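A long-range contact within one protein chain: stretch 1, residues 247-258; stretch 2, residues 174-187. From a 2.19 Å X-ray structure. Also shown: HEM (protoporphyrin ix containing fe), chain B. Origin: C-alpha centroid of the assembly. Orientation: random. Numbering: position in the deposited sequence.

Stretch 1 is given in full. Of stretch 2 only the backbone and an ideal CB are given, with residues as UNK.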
ATOM      1  N   CYS A 247      -5.870  14.807   0.044  1.00 30.10           N
ATOM      2  CA  CYS A 247      -4.859  14.848   1.139  1.00 30.41           C
ATOM      3  C   CYS A 247      -4.914  13.647   2.090  1.00 29.33           C
ATOM      4  O   CYS A 247      -3.873  12.993   2.358  1.00 26.69           O
ATOM      5  CB  CYS A 247      -4.869  16.202   1.842  1.00 32.54           C
ATOM      6  SG  CYS A 247      -4.313  17.532   0.729  1.00 35.98           S
ATOM      7  N   LEU A 248      -6.118  13.328   2.565  1.00 29.94           N
ATOM      8  CA  LEU A 248      -6.317  12.160   3.449  1.00 29.25           C
ATOM      9  C   LEU A 248      -5.937  10.869   2.689  1.00 27.87           C
ATOM     10  O   LEU A 248      -5.321   9.964   3.268  1.00 25.52           O
ATOM     11  CB  LEU A 248      -7.780  12.025   3.867  1.00 29.81           C
ATOM     12  CG  LEU A 248      -8.275  11.398   5.189  1.00 32.09           C
ATOM     13  CD1 LEU A 248      -9.501  10.569   4.940  1.00 34.39           C
ATOM     14  CD2 LEU A 248      -7.304  10.596   6.029  1.00 31.04           C
ATOM     15  N   LEU A 249      -6.324  10.770   1.401  1.00 28.35           N
ATOM     16  CA  LEU A 249      -6.090   9.520   0.666  1.00 27.20           C
ATOM     17  C   LEU A 249      -4.588   9.246   0.591  1.00 26.93           C
ATOM     18  O   LEU A 249      -4.092   8.129   0.853  1.00 28.19           O
ATOM     19  CB  LEU A 249      -6.720   9.567  -0.733  1.00 29.02           C
ATOM     20  CG  LEU A 249      -6.095   8.641  -1.775  1.00 29.01           C
ATOM     21  CD1 LEU A 249      -6.512   7.215  -1.382  1.00 30.51           C
ATOM     22  CD2 LEU A 249      -6.621   8.935  -3.168  1.00 28.15           C
ATOM     23  N   ILE A 250      -3.862  10.294   0.243  1.00 27.38           N
ATOM     24  CA  ILE A 250      -2.428  10.277   0.219  1.00 25.82           C
ATOM     25  C   ILE A 250      -1.772   9.998   1.569  1.00 26.76           C
ATOM     26  O   ILE A 250      -0.789   9.269   1.619  1.00 27.64           O
ATOM     27  CB  ILE A 250      -1.946  11.529  -0.469  1.00 26.24           C
ATOM     28  CG1 ILE A 250      -2.154  11.222  -2.005  1.00 27.06           C
ATOM     29  CG2 ILE A 250      -0.535  11.870  -0.027  1.00 25.86           C
ATOM     30  CD1 ILE A 250      -1.343  12.025  -2.940  1.00 26.77           C
ATOM     31  N   THR A 251      -2.337  10.517   2.649  1.00 26.28           N
ATOM     32  CA  THR A 251      -1.833  10.220   3.995  1.00 26.59           C
ATOM     33  C   THR A 251      -2.043   8.758   4.402  1.00 26.44           C
ATOM     34  O   THR A 251      -1.262   8.240   5.240  1.00 30.57           O
ATOM     35  CB  THR A 251      -2.522  11.092   5.016  1.00 27.07           C
ATOM     36  OG1 THR A 251      -2.249  12.462   4.710  1.00 26.95           O
ATOM     37  CG2 THR A 251      -2.026  10.773   6.519  1.00 28.89           C
ATOM     38  N   VAL A 252      -3.103   8.101   3.885  1.00 23.92           N
ATOM     39  CA  VAL A 252      -3.375   6.712   4.220  1.00 21.13           C
ATOM     40  C   VAL A 252      -2.585   5.818   3.199  1.00 21.32           C
ATOM     41  O   VAL A 252      -1.812   4.899   3.561  1.00 20.80           O
ATOM     42  CB  VAL A 252      -4.882   6.409   4.080  1.00 21.66           C
ATOM     43  CG1 VAL A 252      -5.097   4.921   4.300  1.00 21.00           C
ATOM     44  CG2 VAL A 252      -5.806   7.241   4.993  1.00 23.05           C
ATOM     45  N   ALA A 253      -2.813   6.079   1.906  1.00 19.82           N
ATOM     46  CA  ALA A 253      -2.173   5.323   0.870  1.00 20.26           C
ATOM     47  C   ALA A 253      -0.705   5.061   1.104  1.00 20.01           C
ATOM     48  O   ALA A 253      -0.298   3.920   1.054  1.00 22.34           O
ATOM     49  CB  ALA A 253      -2.483   5.899  -0.559  1.00 20.40           C
ATOM     50  N   GLY A 254       0.076   6.055   1.474  1.00 21.82           N
ATOM     51  CA  GLY A 254       1.551   5.880   1.566  1.00 22.60           C
ATOM     52  C   GLY A 254       2.160   5.443   2.889  1.00 24.61           C
ATOM     53  O   GLY A 254       3.390   5.266   3.003  1.00 24.17           O
ATOM     54  N   GLN A 255       1.328   5.265   3.902  1.00 23.88           N
ATOM     55  CA  GLN A 255       1.848   4.873   5.206  1.00 25.29           C
ATOM     56  C   GLN A 255       2.122   3.362   5.360  1.00 24.63           C
ATOM     57  O   GLN A 255       3.251   2.960   5.476  1.00 24.05           O
ATOM     58  CB  GLN A 255       0.873   5.300   6.302  1.00 25.89           C
ATOM     59  CG  GLN A 255       0.945   6.739   6.753  1.00 28.57           C
ATOM     60  CD  GLN A 255       0.078   6.972   8.023  1.00 30.23           C
ATOM     61  OE1 GLN A 255      -1.164   7.287   7.962  1.00 28.28           O
ATOM     62  NE2 GLN A 255       0.703   6.778   9.150  1.00 30.58           N
ATOM     63  N   GLU A 256       1.080   2.520   5.386  1.00 25.36           N
ATOM     64  CA  GLU A 256       1.298   1.122   5.764  1.00 26.63           C
ATOM     65  C   GLU A 256       1.911   0.308   4.651  1.00 25.55           C
ATOM     66  O   GLU A 256       2.599  -0.656   4.931  1.00 25.92           O
ATOM     67  CB  GLU A 256       0.036   0.435   6.322  1.00 29.48           C
ATOM     68  CG  GLU A 256       0.098   0.294   7.847  1.00 32.37           C
ATOM     69  CD  GLU A 256      -1.232  -0.087   8.431  1.00 36.61           C
ATOM     70  OE1 GLU A 256      -2.113  -0.546   7.645  1.00 35.96           O
ATOM     71  OE2 GLU A 256      -1.418   0.086   9.671  1.00 37.84           O
ATOM     72  N   THR A 257       1.656   0.700   3.408  1.00 23.56           N
ATOM     73  CA  THR A 257       2.336   0.112   2.267  1.00 25.53           C
ATOM     74  C   THR A 257       3.860   0.295   2.432  1.00 25.64           C
ATOM     75  O   THR A 257       4.607  -0.644   2.217  1.00 26.63           O
ATOM     76  CB  THR A 257       1.923   0.784   0.923  1.00 24.48           C
ATOM     77  OG1 THR A 257       2.014   2.222   1.057  1.00 26.10           O
ATOM     78  CG2 THR A 257       0.529   0.386   0.557  1.00 25.43           C
ATOM     79  N   THR A 258       4.296   1.499   2.812  1.00 24.64           N
ATOM     80  CA  THR A 258       5.726   1.813   2.929  1.00 25.78           C
ATOM     81  C   THR A 258       6.261   1.196   4.226  1.00 25.94           C
ATOM     82  O   THR A 258       7.300   0.522   4.204  1.00 26.78           O
ATOM     83  CB  THR A 258       6.019   3.343   2.938  1.00 25.46           C
ATOM     84  OG1 THR A 258       5.363   4.001   1.850  1.00 25.68           O
ATOM     85  CG2 THR A 258       7.499   3.651   2.915  1.00 26.68           C
ATOM     86  N   UNK A 174       0.349  17.169  15.189  1.00 60.31           N
ATOM     87  CA  UNK A 174      -1.065  16.852  14.897  1.00 56.76           C
ATOM     88  C   UNK A 174      -1.173  15.883  13.703  1.00 50.74           C
ATOM     89  O   UNK A 174      -1.910  14.895  13.736  1.00 47.74           O
ATOM     90  CB  UNK A 174      -1.848  18.133  14.605  1.00 56.76           C
ATOM     91  N   UNK A 175      -0.431  16.180  12.646  1.00 47.61           N
ATOM     92  CA  UNK A 175      -0.374  15.322  11.493  1.00 42.08           C
ATOM     93  C   UNK A 175       0.120  13.899  11.792  1.00 40.35           C
ATOM     94  O   UNK A 175      -0.434  12.913  11.275  1.00 37.54           O
ATOM     95  CB  UNK A 175       0.528  15.968  10.440  1.00 42.08           C
ATOM     96  N   UNK A 176       1.176  13.793  12.585  1.00 41.27           N
ATOM     97  CA  UNK A 176       1.733  12.510  12.940  1.00 40.31           C
ATOM     98  C   UNK A 176       0.742  11.714  13.799  1.00 40.00           C
ATOM     99  O   UNK A 176       0.632  10.507  13.657  1.00 36.73           O
ATOM    100  CB  UNK A 176       3.062  12.695  13.676  1.00 40.31           C
ATOM    101  N   UNK A 177       0.008  12.375  14.685  1.00 42.70           N
ATOM    102  CA  UNK A 177      -1.052  11.664  15.427  1.00 43.91           C
ATOM    103  C   UNK A 177      -2.206  11.175  14.531  1.00 41.17           C
ATOM    104  O   UNK A 177      -2.526   9.970  14.490  1.00 39.64           O
ATOM    105  CB  UNK A 177      -1.616  12.581  16.514  1.00 43.91           C
ATOM    106  N   UNK A 178      -2.812  12.096  13.786  1.00 40.87           N
ATOM    107  CA  UNK A 178      -3.762  11.686  12.734  1.00 38.88           C
ATOM    108  C   UNK A 178      -3.219  10.525  11.913  1.00 35.06           C
ATOM    109  O   UNK A 178      -3.935   9.551  11.583  1.00 32.91           O
ATOM    110  CB  UNK A 178      -4.079  12.864  11.811  1.00 38.88           C
ATOM    111  N   UNK A 179      -1.947  10.599  11.566  1.00 34.38           N
ATOM    112  CA  UNK A 179      -1.437   9.674  10.502  1.00 32.56           C
ATOM    113  C   UNK A 179      -1.380   8.283  11.096  1.00 31.22           C
ATOM    114  O   UNK A 179      -1.608   7.283  10.442  1.00 28.13           O
ATOM    115  CB  UNK A 179      -0.060  10.093   9.983  1.00 32.56           C
ATOM    116  N   UNK A 180      -1.184   8.260  12.390  1.00 32.87           N
ATOM    117  CA  UNK A 180      -1.207   7.041  13.118  1.00 33.88           C
ATOM    118  C   UNK A 180      -2.611   6.377  13.227  1.00 33.50           C
ATOM    119  O   UNK A 180      -2.749   5.180  12.998  1.00 32.57           O
ATOM    120  CB  UNK A 180      -0.644   7.312  14.514  1.00 33.88           C
ATOM    121  N   UNK A 181      -3.631   7.119  13.688  1.00 34.56           N
ATOM    122  CA  UNK A 181      -5.012   6.644  13.708  1.00 33.71           C
ATOM    123  C   UNK A 181      -5.483   6.285  12.278  1.00 32.44           C
ATOM    124  O   UNK A 181      -6.227   5.321  12.056  1.00 33.87           O
ATOM    125  CB  UNK A 181      -5.926   7.706  14.323  1.00 33.71           C
ATOM    126  N   UNK A 182      -5.118   7.074  11.296  1.00 29.61           N
ATOM    127  CA  UNK A 182      -5.710   6.733   9.983  1.00 28.60           C
ATOM    128  C   UNK A 182      -5.042   5.563   9.289  1.00 27.90           C
ATOM    129  O   UNK A 182      -5.706   4.928   8.489  1.00 29.92           O
ATOM    130  CB  UNK A 182      -5.649   7.949   9.056  1.00 28.60           C
ATOM    131  N   UNK A 183      -3.774   5.252   9.599  1.00 28.76           N
ATOM    132  CA  UNK A 183      -2.992   4.250   8.797  1.00 27.70           C
ATOM    133  C   UNK A 183      -3.739   2.957   8.556  1.00 28.41           C
ATOM    134  O   UNK A 183      -3.649   2.475   7.467  1.00 23.41           O
ATOM    135  CB  UNK A 183      -1.674   3.919   9.500  1.00 27.70           C
ATOM    136  N   UNK A 184      -4.490   2.420   9.538  1.00 28.76           N
ATOM    137  CA  UNK A 184      -5.173   1.089   9.362  1.00 31.02           C
ATOM    138  C   UNK A 184      -6.482   1.117   8.536  1.00 34.13           C
ATOM    139  O   UNK A 184      -7.090   0.076   8.186  1.00 36.36           O
ATOM    140  CB  UNK A 184      -5.498   0.510  10.740  1.00 31.02           C
ATOM    141  N   UNK A 185      -6.906   2.321   8.201  1.00 31.68           N
ATOM    142  CA  UNK A 185      -8.061   2.576   7.382  1.00 32.28           C
ATOM    143  C   UNK A 185      -7.775   2.151   5.908  1.00 31.24           C
ATOM    144  O   UNK A 185      -8.655   2.157   5.077  1.00 33.73           O
ATOM    145  CB  UNK A 185      -8.444   4.055   7.469  1.00 32.28           C
ATOM    146  N   UNK A 186      -6.573   1.676   5.629  1.00 28.42           N
ATOM    147  CA  UNK A 186      -6.245   1.143   4.287  1.00 28.93           C
ATOM    148  C   UNK A 186      -6.758  -0.286   4.192  1.00 30.38           C
ATOM    149  O   UNK A 186      -7.059  -0.766   3.140  1.00 29.64           O
ATOM    150  CB  UNK A 186      -4.740   1.192   4.017  1.00 28.93           C
ATOM    151  N   UNK A 187      -6.819  -0.983   5.312  1.00 32.41           N
ATOM    152  CA  UNK A 187      -7.137  -2.390   5.243  1.00 35.64           C
ATOM    153  C   UNK A 187      -8.490  -2.641   5.905  1.00 38.55           C
ATOM    154  O   UNK A 187      -8.993  -1.802   6.681  1.00 40.49           O
ATOM    155  CB  UNK A 187      -6.040  -3.226   5.905  1.00 35.64           C
TER
HETATM  156  CHA HEM B 501      -2.969   2.681  -5.562  1.00 25.08           C
HETATM  157  CHB HEM B 501       0.561  -0.413  -3.927  1.00 24.97           C
HETATM  158  CHC HEM B 501       3.026   3.389  -2.038  1.00 24.00           C
HETATM  159  CHD HEM B 501      -0.675   6.479  -3.540  1.00 22.71           C
HETATM  160  C1A HEM B 501      -2.167   1.536  -5.192  1.00 24.28           C
HETATM  161  C2A HEM B 501      -2.658   0.141  -5.444  1.00 28.16           C
HETATM  162  C3A HEM B 501      -1.610  -0.731  -4.967  1.00 29.55           C
HETATM  163  C4A HEM B 501      -0.612   0.200  -4.445  1.00 24.80           C
HETATM  164  CMA HEM B 501      -1.585  -2.277  -4.988  1.00 28.39           C
HETATM  165  CAA HEM B 501      -3.930  -0.414  -6.098  1.00 27.61           C
HETATM  166  CBA HEM B 501      -3.570  -0.455  -7.595  1.00 27.44           C
HETATM  167  CGA HEM B 501      -4.624  -1.225  -8.415  1.00 31.98           C
HETATM  168  O1A HEM B 501      -5.821  -1.338  -8.016  1.00 28.10           O
HETATM  169  O2A HEM B 501      -4.271  -1.699  -9.532  1.00 31.39           O
HETATM  170  C1B HEM B 501       1.550   0.412  -3.238  1.00 26.52           C
HETATM  171  C2B HEM B 501       2.782  -0.230  -2.788  1.00 23.93           C
HETATM  172  C3B HEM B 501       3.458   0.903  -2.216  1.00 24.75           C
HETATM  173  C4B HEM B 501       2.574   2.047  -2.406  1.00 25.81           C
HETATM  174  CMB HEM B 501       3.243  -1.661  -2.814  1.00 24.45           C
HETATM  175  CAB HEM B 501       4.797   0.805  -1.580  1.00 26.47           C
HETATM  176  CBB HEM B 501       5.011   1.411  -0.439  1.00 27.54           C
HETATM  177  C1C HEM B 501       2.252   4.579  -2.321  1.00 23.95           C
HETATM  178  C2C HEM B 501       2.600   5.891  -1.775  1.00 24.97           C
HETATM  179  C3C HEM B 501       1.494   6.765  -2.224  1.00 25.46           C
HETATM  180  C4C HEM B 501       0.558   5.953  -2.975  1.00 21.40           C
HETATM  181  CMC HEM B 501       3.820   6.191  -0.949  1.00 27.00           C
HETATM  182  CAC HEM B 501       1.268   8.223  -1.953  1.00 26.36           C
HETATM  183  CBC HEM B 501       2.201   9.002  -1.456  1.00 29.59           C
HETATM  184  C1D HEM B 501      -1.707   5.668  -4.199  1.00 24.71           C
HETATM  185  C2D HEM B 501      -2.840   6.317  -4.854  1.00 26.67           C
HETATM  186  C3D HEM B 501      -3.563   5.186  -5.467  1.00 26.71           C
HETATM  187  C4D HEM B 501      -2.697   4.042  -5.139  1.00 26.02           C
HETATM  188  CMD HEM B 501      -3.208   7.783  -4.813  1.00 28.24           C
HETATM  189  CAD HEM B 501      -4.851   5.213  -6.239  1.00 26.80           C
HETATM  190  CBD HEM B 501      -4.459   5.218  -7.736  1.00 24.47           C
HETATM  191  CGD HEM B 501      -5.637   5.265  -8.649  1.00 27.50           C
HETATM  192  O1D HEM B 501      -5.499   5.924  -9.719  1.00 29.53           O
HETATM  193  O2D HEM B 501      -6.709   4.660  -8.316  1.00 26.52           O
HETATM  194  NA  HEM B 501      -0.812   1.628  -4.661  1.00 25.41           N
HETATM  195  NB  HEM B 501       1.432   1.765  -3.084  1.00 25.46           N
HETATM  196  NC  HEM B 501       1.055   4.607  -3.097  1.00 22.44           N
HETATM  197  ND  HEM B 501      -1.590   4.326  -4.410  1.00 27.49           N
HETATM  198 FE   HEM B 501      -0.055   3.130  -3.623  1.00 24.39          FE

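Position 174 lies in a helix, already under way, that meets the helix of stretch 1 at 69°, the axes coming within 9.5 Å. Its CB has nothing of stretch 1 in reach, so almost any helix-tolerant residue, preferably polar, would do; the deposited residue is Arg-174, poorly ordered. At 175 the CB points sideways and is also too far for contact, but a long side chain could bend back to the first turns of stretch 1. A large aromatic or a methionine would span the gap. Phe-175 does so with chi1 t, its ring edge meeting Thr-251, where CE1 lies 3.7 Å from OG1 of that threonine. That hydroxyl is already committed, donating to Cys-247 O within its own helix.

Positions 176 and 177 are unconstrained by stretch 1, and polar residues suit both: Ser-176 and Glu-177. At 178 the CB points sideways with no partner near; size is free provided the side chain turns outward, as that of Trp-178 does.

Position 179 is tighter. Its ideal CB lies 4.0 Å from Thr-251 CG2 and about as close to the end of Gln-255, so alanine, serine or glycine are the sensible candidates. Ser-179 fits, with chi1 m; its OG donates to Phe-175 O at 2.6 Å, one turn back, which satisfies the hydroxyl without asking anything of stretch 1. The same OG still packs 3.3 Å from Thr-251 CG2. The carbonyl of 179 also faces the amide of Gln-255, whose orientation in the model is doubtful.

Positions 180 and 181 point away, leaving the choice open. Asn-180 and Leu-181 occupy them.

Position 182 points toward stretch 1, into a hollow lined by Leu-248, Thr-251, Val-252 and Gln-255. With Val-252 CG2 4.1 Å and Leu-248 CD2 4.3 Å from the ideal CB, a compact apolar side chain is called for: valine, alanine or perhaps isoleucine. Val-182 is the knob in this hole, its CG1 3.9 Å from Leu-248 CD2.

At 183 the CB also points toward stretch 1, but the backbones are close: its CA is 5.2 Å from that of Val-252. The ideal CB is 3.8 Å from Glu-256 OE2, so a small residue is favoured. Ala-183 allows the approach, and a water receives from Glu-256 N while donating to the carbonyls of Val-252 and Ala-183, bridging the backbones where stretch 1 is kinked.

Position 184 would direct a CB away, so stretch 1 does not dictate the choice; the residue is Gly-184. At 185 a CB pointing sideways, 4.7 Å from Val-252 CG1, invites a modest apolar group. Val-185 brings its CG1 to 4.2 Å from Val-252 CG2.

Position 186 points toward stretch 1, its ideal CB 3.8 Å from Val-252 CG1, with room onward to Thr-257; leucine, isoleucine or methionine would suit. Leu-186 sets CG 3.8 Å from Val-252 CG1 and extends CD1 to within 3.8 Å of Thr-257 CG2.

Position 187 is extended and sideways, beyond close contact, so a polar or small residue would do; Asp-187 finds its hydrogen bonds elsewhere in the structure.

Stretch 2 174-187: RFSEWSNLVAGVLD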
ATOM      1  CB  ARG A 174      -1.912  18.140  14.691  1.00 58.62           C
ATOM      2  CG  ARG A 174      -2.620  18.667  15.954  1.00 64.10           C
ATOM      3  CD  ARG A 174      -2.920  20.174  15.978  1.00 67.55           C
ATOM      4  NE  ARG A 174      -4.247  20.513  15.445  1.00 67.15           N
ATOM      5  CZ  ARG A 174      -4.500  21.450  14.513  1.00 66.30           C
ATOM      6  NH1 ARG A 174      -3.530  22.204  13.988  1.00 65.88           N
ATOM      7  NH2 ARG A 174      -5.743  21.628  14.090  1.00 65.38           N
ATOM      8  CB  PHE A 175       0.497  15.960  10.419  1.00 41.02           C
ATOM      9  CG  PHE A 175       0.680  15.105   9.239  1.00 36.90           C
ATOM     10  CD1 PHE A 175      -0.270  15.105   8.211  1.00 35.52           C
ATOM     11  CD2 PHE A 175       1.772  14.225   9.160  1.00 36.03           C
ATOM     12  CE1 PHE A 175      -0.115  14.267   7.104  1.00 31.84           C
ATOM     13  CE2 PHE A 175       1.918  13.396   8.056  1.00 33.05           C
ATOM     14  CZ  PHE A 175       0.973  13.406   7.043  1.00 30.42           C
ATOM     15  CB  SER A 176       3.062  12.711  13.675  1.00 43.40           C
ATOM     16  OG  SER A 176       3.488  11.501  14.236  1.00 43.26           O
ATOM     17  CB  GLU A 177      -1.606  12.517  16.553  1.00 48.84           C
ATOM     18  CG  GLU A 177      -0.862  12.323  17.881  1.00 52.97           C
ATOM     19  CD  GLU A 177      -1.430  13.220  18.951  1.00 58.46           C
ATOM     20  OE1 GLU A 177      -2.205  14.160  18.587  1.00 59.42           O
ATOM     21  OE2 GLU A 177      -1.103  13.002  20.151  1.00 62.53           O
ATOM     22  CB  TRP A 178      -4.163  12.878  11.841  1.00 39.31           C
ATOM     23  CG  TRP A 178      -4.978  13.947  12.534  1.00 44.31           C
ATOM     24  CD1 TRP A 178      -5.944  13.774  13.528  1.00 47.14           C
ATOM     25  CD2 TRP A 178      -4.944  15.406  12.305  1.00 47.25           C
ATOM     26  NE1 TRP A 178      -6.458  14.969  13.926  1.00 50.69           N
ATOM     27  CE2 TRP A 178      -5.918  15.986  13.226  1.00 50.47           C
ATOM     28  CE3 TRP A 178      -4.243  16.248  11.443  1.00 47.24           C
ATOM     29  CZ2 TRP A 178      -6.153  17.359  13.291  1.00 54.41           C
ATOM     30  CZ3 TRP A 178      -4.480  17.625  11.518  1.00 49.94           C
ATOM     31  CH2 TRP A 178      -5.425  18.169  12.414  1.00 53.55           C
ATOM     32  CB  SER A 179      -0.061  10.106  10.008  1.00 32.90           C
ATOM     33  OG  SER A 179      -0.215  11.298   9.271  1.00 34.48           O
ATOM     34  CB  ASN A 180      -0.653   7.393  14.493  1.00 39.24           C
ATOM     35  CG  ASN A 180      -0.396   6.199  15.307  1.00 41.64           C
ATOM     36  OD1 ASN A 180       0.705   5.619  15.239  1.00 44.20           O
ATOM     37  ND2 ASN A 180      -1.385   5.807  16.106  1.00 42.67           N
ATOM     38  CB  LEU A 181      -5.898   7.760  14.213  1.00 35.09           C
ATOM     39  CG  LEU A 181      -5.986   8.015  15.761  1.00 38.70           C
ATOM     40  CD1 LEU A 181      -5.693   6.745  16.509  1.00 38.21           C
ATOM     41  CD2 LEU A 181      -5.123   9.193  16.189  1.00 40.01           C
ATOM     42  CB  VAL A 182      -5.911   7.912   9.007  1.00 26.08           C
ATOM     43  CG1 VAL A 182      -6.949   8.898   9.544  1.00 27.97           C
ATOM     44  CG2 VAL A 182      -4.617   8.620   8.673  1.00 24.53           C
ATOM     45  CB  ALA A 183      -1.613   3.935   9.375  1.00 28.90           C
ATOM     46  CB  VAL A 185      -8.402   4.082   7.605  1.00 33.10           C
ATOM     47  CG1 VAL A 185      -8.901   4.840   6.369  1.00 32.41           C
ATOM     48  CG2 VAL A 185      -9.269   4.254   8.868  1.00 33.76           C
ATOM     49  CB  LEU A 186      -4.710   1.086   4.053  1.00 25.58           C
ATOM     50  CG  LEU A 186      -4.052   1.587   2.729  1.00 24.36           C
ATOM     51  CD1 LEU A 186      -2.587   1.184   2.660  1.00 22.10           C
ATOM     52  CD2 LEU A 186      -4.843   1.288   1.438  1.00 26.44           C
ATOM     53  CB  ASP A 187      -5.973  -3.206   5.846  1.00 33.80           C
ATOM     54  CG  ASP A 187      -5.915  -4.678   5.355  1.00 36.04           C
ATOM     55  OD1 ASP A 187      -6.840  -5.209   4.694  1.00 36.55           O
ATOM     56  OD2 ASP A 187      -4.927  -5.353   5.704  1.00 37.13           O
TER
HETATM   57  O   HOH W   1      -1.784   3.299   5.880  1.00 23.16           O
HETATM   58  O   HOH W   2      -0.949   2.456  -1.413  1.00 21.46           O
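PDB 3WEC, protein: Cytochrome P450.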